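Local coordinates for tail spike protein gp49 (Pseudomonas phage LKA1, PDB 4RU4) that probably serves the phage as a trimeric tailspike lyase that cleaves the O-specific polysaccharide of Pseudomonas during entry, at residues 148-152 with 302-306; 158-162 with 375-379. All blocks are in the same frame, centred on the assembly; numbering follows the deposited sequence.

Contact 1: 148-152 with 302-306; sequences FIIYN and EVGCV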
loop_
_atom_site.group_PDB
_atom_site.type_symbol
_atom_site.label_atom_id
_atom_site.label_comp_id
_atom_site.label_asym_id
_atom_site.label_seq_id
_atom_site.Cartn_x
_atom_site.Cartn_y
_atom_site.Cartn_z
ATOM N N PHE B 148 -4.669 -16.195 -25.530
ATOM C CA PHE B 148 -4.916 -17.626 -25.578
ATOM C C PHE B 148 -4.608 -18.281 -24.249
ATOM O O PHE B 148 -3.892 -17.711 -23.418
ATOM C CB PHE B 148 -4.175 -18.302 -26.747
ATOM C CG PHE B 148 -2.650 -18.245 -26.661
ATOM C CD1 PHE B 148 -1.944 -19.242 -26.010
ATOM C CD2 PHE B 148 -1.936 -17.237 -27.313
ATOM C CE1 PHE B 148 -0.571 -19.229 -25.966
ATOM C CE2 PHE B 148 -0.554 -17.201 -27.263
ATOM C CZ PHE B 148 0.135 -18.208 -26.593
ATOM N N ILE B 149 -5.175 -19.469 -24.066
ATOM C CA ILE B 149 -4.971 -20.269 -22.873
ATOM C C ILE B 149 -4.232 -21.550 -23.241
ATOM O O ILE B 149 -4.643 -22.291 -24.147
ATOM C CB ILE B 149 -6.321 -20.701 -22.265
ATOM C CG1 ILE B 149 -7.091 -19.492 -21.748
ATOM C CG2 ILE B 149 -6.085 -21.712 -21.109
ATOM C CD1 ILE B 149 -8.571 -19.797 -21.436
ATOM N N ILE B 150 -3.121 -21.794 -22.558
ATOM C CA ILE B 150 -2.499 -23.110 -22.581
ATOM C C ILE B 150 -3.182 -23.918 -21.488
ATOM O O ILE B 150 -3.271 -23.448 -20.348
ATOM C CB ILE B 150 -1.008 -22.980 -22.256
ATOM C CG1 ILE B 150 -0.331 -22.056 -23.289
ATOM C CG2 ILE B 150 -0.342 -24.373 -22.136
ATOM C CD1 ILE B 150 1.136 -21.723 -22.975
ATOM N N TYR B 151 -3.672 -25.118 -21.816
ATOM C CA TYR B 151 -4.429 -25.922 -20.850
ATOM C C TYR B 151 -3.952 -27.358 -20.806
ATOM O O TYR B 151 -3.817 -28.004 -21.844
ATOM C CB TYR B 151 -5.911 -25.908 -21.221
ATOM C CG TYR B 151 -6.788 -26.865 -20.441
ATOM C CD1 TYR B 151 -6.944 -26.725 -19.061
ATOM C CD2 TYR B 151 -7.502 -27.873 -21.093
ATOM C CE1 TYR B 151 -7.745 -27.592 -18.338
ATOM C CE2 TYR B 151 -8.331 -28.743 -20.380
ATOM C CZ TYR B 151 -8.449 -28.593 -19.011
ATOM O OH TYR B 151 -9.251 -29.435 -18.293
ATOM N N ASN B 152 -3.717 -27.855 -19.600
ATOM C CA ASN B 152 -3.375 -29.259 -19.396
ATOM C C ASN B 152 -4.585 -30.011 -18.830
ATOM O O ASN B 152 -4.954 -29.804 -17.677
ATOM C CB ASN B 152 -2.187 -29.362 -18.445
ATOM C CG ASN B 152 -1.671 -30.792 -18.315
ATOM O OD1 ASN B 152 -2.408 -31.743 -18.559
ATOM N ND2 ASN B 152 -0.402 -30.943 -17.934
ATOM N N GLU B 302 -14.097 -27.620 -15.970
ATOM C CA GLU B 302 -14.346 -27.534 -17.403
ATOM C C GLU B 302 -13.051 -27.283 -18.180
ATOM O O GLU B 302 -12.027 -26.909 -17.601
ATOM C CB GLU B 302 -15.384 -26.444 -17.678
ATOM C CG GLU B 302 -16.704 -26.812 -17.018
ATOM C CD GLU B 302 -17.789 -25.798 -17.218
ATOM O OE1 GLU B 302 -17.700 -25.002 -18.175
ATOM O OE2 GLU B 302 -18.740 -25.800 -16.408
ATOM N N VAL B 303 -13.109 -27.484 -19.490
ATOM C CA VAL B 303 -11.966 -27.184 -20.357
ATOM C C VAL B 303 -11.458 -25.759 -20.075
ATOM O O VAL B 303 -12.235 -24.804 -19.998
ATOM C CB VAL B 303 -12.327 -27.326 -21.845
ATOM C CG1 VAL B 303 -11.197 -26.753 -22.753
ATOM C CG2 VAL B 303 -12.654 -28.802 -22.189
ATOM N N GLY B 304 -10.155 -25.641 -19.879
ATOM C CA GLY B 304 -9.535 -24.355 -19.624
ATOM C C GLY B 304 -9.463 -23.962 -18.161
ATOM O O GLY B 304 -9.227 -22.787 -17.848
ATOM N N CYS B 305 -9.653 -24.923 -17.257
ATOM C CA CYS B 305 -9.701 -24.602 -15.826
ATOM C C CYS B 305 -8.314 -24.428 -15.208
ATOM O O CYS B 305 -7.913 -25.197 -14.331
ATOM C CB CYS B 305 -10.526 -25.636 -15.030
ATOM S SG CYS B 305 -10.015 -27.369 -15.215
ATOM N N VAL B 306 -7.626 -23.375 -15.625
ATOM C CA VAL B 306 -6.224 -23.151 -15.270
ATOM C C VAL B 306 -6.094 -22.386 -13.962
ATOM O O VAL B 306 -7.108 -21.932 -13.429
ATOM C CB VAL B 306 -5.505 -22.406 -16.410
ATOM C CG1 VAL B 306 -5.528 -23.292 -17.661
ATOM C CG2 VAL B 306 -6.151 -21.022 -16.673
#

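Contact 2: 158-162 with 375-379; sequences FSGFR and AEILG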
loop_
_atom_site.group_PDB
_atom_site.type_symbol
_atom_site.label_atom_id
_atom_site.label_comp_id
_atom_site.label_asym_id
_atom_site.label_seq_id
_atom_site.Cartn_x
_atom_site.Cartn_y
_atom_site.Cartn_z
ATOM N N PHE B 158 -1.653 -28.900 -11.902
ATOM C CA PHE B 158 -1.019 -27.805 -11.149
ATOM C C PHE B 158 -0.774 -28.187 -9.653
ATOM O O PHE B 158 0.316 -27.984 -9.098
ATOM C CB PHE B 158 -1.866 -26.521 -11.222
ATOM C CG PHE B 158 -1.349 -25.391 -10.329
ATOM C CD1 PHE B 158 -0.254 -24.629 -10.714
ATOM C CD2 PHE B 158 -1.961 -25.108 -9.115
ATOM C CE1 PHE B 158 0.238 -23.581 -9.881
ATOM C CE2 PHE B 158 -1.481 -24.085 -8.281
ATOM C CZ PHE B 158 -0.389 -23.321 -8.674
ATOM N N SER B 159 -1.810 -28.694 -9.005
ATOM C CA SER B 159 -1.721 -29.101 -7.592
ATOM C C SER B 159 -2.449 -30.410 -7.303
ATOM O O SER B 159 -3.562 -30.646 -7.803
ATOM C CB SER B 159 -2.272 -27.988 -6.689
ATOM O OG SER B 159 -2.416 -28.452 -5.365
ATOM N N GLY B 160 -1.843 -31.259 -6.473
ATOM C CA GLY B 160 -2.450 -32.522 -6.141
ATOM C C GLY B 160 -3.572 -32.397 -5.120
ATOM O O GLY B 160 -4.252 -33.382 -4.840
ATOM N N PHE B 161 -3.758 -31.205 -4.546
ATOM C CA PHE B 161 -4.742 -31.058 -3.468
ATOM C C PHE B 161 -6.180 -31.281 -3.967
ATOM O O PHE B 161 -7.025 -31.748 -3.213
ATOM C CB PHE B 161 -4.596 -29.700 -2.760
ATOM C CG PHE B 161 -3.473 -29.654 -1.728
ATOM C CD1 PHE B 161 -3.667 -30.180 -0.450
ATOM C CD2 PHE B 161 -2.245 -29.082 -2.030
ATOM C CE1 PHE B 161 -2.660 -30.130 0.503
ATOM C CE2 PHE B 161 -1.207 -29.016 -1.061
ATOM C CZ PHE B 161 -1.428 -29.556 0.199
ATOM N N ARG B 162 -6.453 -30.932 -5.219
ATOM C CA ARG B 162 -7.762 -31.204 -5.841
ATOM C C ARG B 162 -7.585 -31.594 -7.275
ATOM O O ARG B 162 -6.717 -31.076 -7.955
ATOM C CB ARG B 162 -8.708 -29.970 -5.807
ATOM C CG ARG B 162 -9.003 -29.509 -4.386
ATOM C CD ARG B 162 -10.365 -28.843 -4.206
ATOM N NE ARG B 162 -10.359 -27.982 -3.025
ATOM C CZ ARG B 162 -11.449 -27.417 -2.487
ATOM N NH1 ARG B 162 -12.662 -27.666 -2.981
ATOM N NH2 ARG B 162 -11.329 -26.599 -1.442
ATOM N N ALA B 375 -4.399 -23.676 3.804
ATOM C CA ALA B 375 -4.842 -24.964 3.264
ATOM C C ALA B 375 -4.167 -25.134 1.922
ATOM O O ALA B 375 -3.832 -24.130 1.289
ATOM C CB ALA B 375 -6.361 -24.989 3.076
ATOM N N GLU B 376 -3.981 -26.372 1.483
ATOM C CA GLU B 376 -3.659 -26.629 0.083
ATOM C C GLU B 376 -2.424 -25.846 -0.345
ATOM O O GLU B 376 -2.402 -25.195 -1.414
ATOM C CB GLU B 376 -4.882 -26.316 -0.821
ATOM C CG GLU B 376 -6.156 -27.071 -0.394
ATOM C CD GLU B 376 -7.340 -26.950 -1.381
ATOM O OE1 GLU B 376 -7.406 -25.963 -2.156
ATOM O OE2 GLU B 376 -8.240 -27.829 -1.345
ATOM N N ILE B 377 -1.395 -25.896 0.505
ATOM C CA ILE B 377 -0.139 -25.198 0.244
ATOM C C ILE B 377 0.696 -26.011 -0.751
ATOM O O ILE B 377 1.199 -27.091 -0.423
ATOM C CB ILE B 377 0.659 -24.937 1.559
ATOM C CG1 ILE B 377 -0.131 -23.971 2.469
ATOM C CG2 ILE B 377 2.051 -24.391 1.255
ATOM C CD1 ILE B 377 -0.310 -22.546 1.885
ATOM N N LEU B 378 0.836 -25.495 -1.971
ATOM C CA LEU B 378 1.692 -26.134 -2.969
ATOM C C LEU B 378 3.172 -25.882 -2.620
ATOM O O LEU B 378 4.043 -26.763 -2.756
ATOM C CB LEU B 378 1.389 -25.599 -4.382
ATOM C CG LEU B 378 2.174 -26.263 -5.521
ATOM C CD1 LEU B 378 1.730 -27.716 -5.721
ATOM C CD2 LEU B 378 2.053 -25.488 -6.845
ATOM N N GLY B 379 3.435 -24.672 -2.145
ATOM C CA GLY B 379 4.789 -24.209 -1.921
ATOM C C GLY B 379 4.965 -22.776 -2.381
ATOM O O GLY B 379 4.030 -22.132 -2.878
HETATM O O HOH W 1 -2.385 -26.190 -3.927
HETATM O O HOH W 2 -7.808 -30.652 -0.879
#

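Contact 1: 148-152 with 302-306
Val306 N donates to Gly304 O at 2.8 Å, closing an inverse gamma turn centred on Cys305, and the ring of Tyr151 lies flat against the bend of chain that leads into it. Just upstream, residues 302-305 form a type II beta turn, a class whose third position favours glycine; here Gly304 fills it with a positive phi of 89°. In that conformation a side chain would crowd Val303 O; the ring packs on the backbone. Gly304 N sits 3.3 Å above the plane of the Tyr151 ring, over its centre, and Gly304 CA makes a CH-pi contact with the same face, 3.9 Å from the ring centroid. With CG set anti to the backbone N (chi1 171°), Tyr151 reaches out of its strand across the turn. Its rim is occupied as well: Val306 CG1 meets Tyr151 CD1 at the ring edge, 4.0 Å away and near the ring plane. Cys305 adds an oblique sulfur-aromatic contact, SG standing 5.1 Å from the centroid of the Tyr151 ring. Beyond the ring, the phenol oxygen has a weak hydrogen bond with Arg166. The same Val306 CG1 also touches Ile149 CG2 at 3.8 Å and approaches Ile150 O at 3.5 Å, so one methyl links three consecutive residues of the strand. The principle illustrated is docking of two domains through an aromatic face on a turn, with branched aliphatic side chains beside it. Residues 148-151 belong to strand 147-151 of the Ig-like domain, paired antiparallel with strands 168-177 and 197-202; Phe170 of the former touches both Ile149 and Val306, Tyr199 of the latter touches Val303, and the turn itself projects from the parallel beta-helix between strands 296-298 and 308-309.

Contact 2: 158-162 with 375-379
Arg162 NE donates to Glu376 OE2 at 2.7 Å with an N-H...O angle of 158°, the oxygen tilted a little out of the guanidinium plane and using its syn lone pair; a weak bond from Arg162 NH2 to the same oxygen completes the salt bridge. With the guanidinium and carboxylate planes 86° apart, both bonds converge on one oxygen. A water bound to Phe161 O also donates to Glu376 OE2. Phe161 lies over the backbone of Glu376, whose CA stands 3.3 Å from the ring centroid almost exactly on the normal, a close CH-pi contact. At the edge of the ring, Phe161 CE2 comes within 3.1 Å of Ile377 O. Farther along, Leu378 CD2 sits over one face of the Phe158 ring, shifted toward the rim, 4.1 Å from the centroid.

Around this first shell, Glu376 OE1 accepts from Gly333 N and is hydrogen-bonded to Tyr165 OH, so both carboxylate oxygens are engaged and the acid's rotation is probably fixed. Ser159 OG, anti to its own N (chi1 169°), accepts from Phe161 N at 3.2 Å in an ST turn, and donates to a water that bridges to Glu376 O. The result is a loop of the Ig-like domain, between strands 147-151 and 168-177, laid on strand 372-377 and the residues that follow it; that strand runs parallel between strands 349-352 and 403-405 in one face of the beta-helix.

In the fold
Contacts 1 and 2 fasten the same Ig-like domain to the pectin lyase-like beta-helix at two points, their centres 18 Å apart and their nearest atoms about 6 Å apart. Residues 148-152 and 158-162 follow closely in the chain, yet their partners, 302-306 and 375-379, belong to coils about three turns apart along the helix, so the domain lies along its side. Contact 1 is apolar and mostly buried; contact 2 adds charge and water, and the Arg162 side chain is about 4 Å from a bound sodium ion. Both lie away from the calcium site of Gly368 and Asp394, and consist of contacts within one subunit.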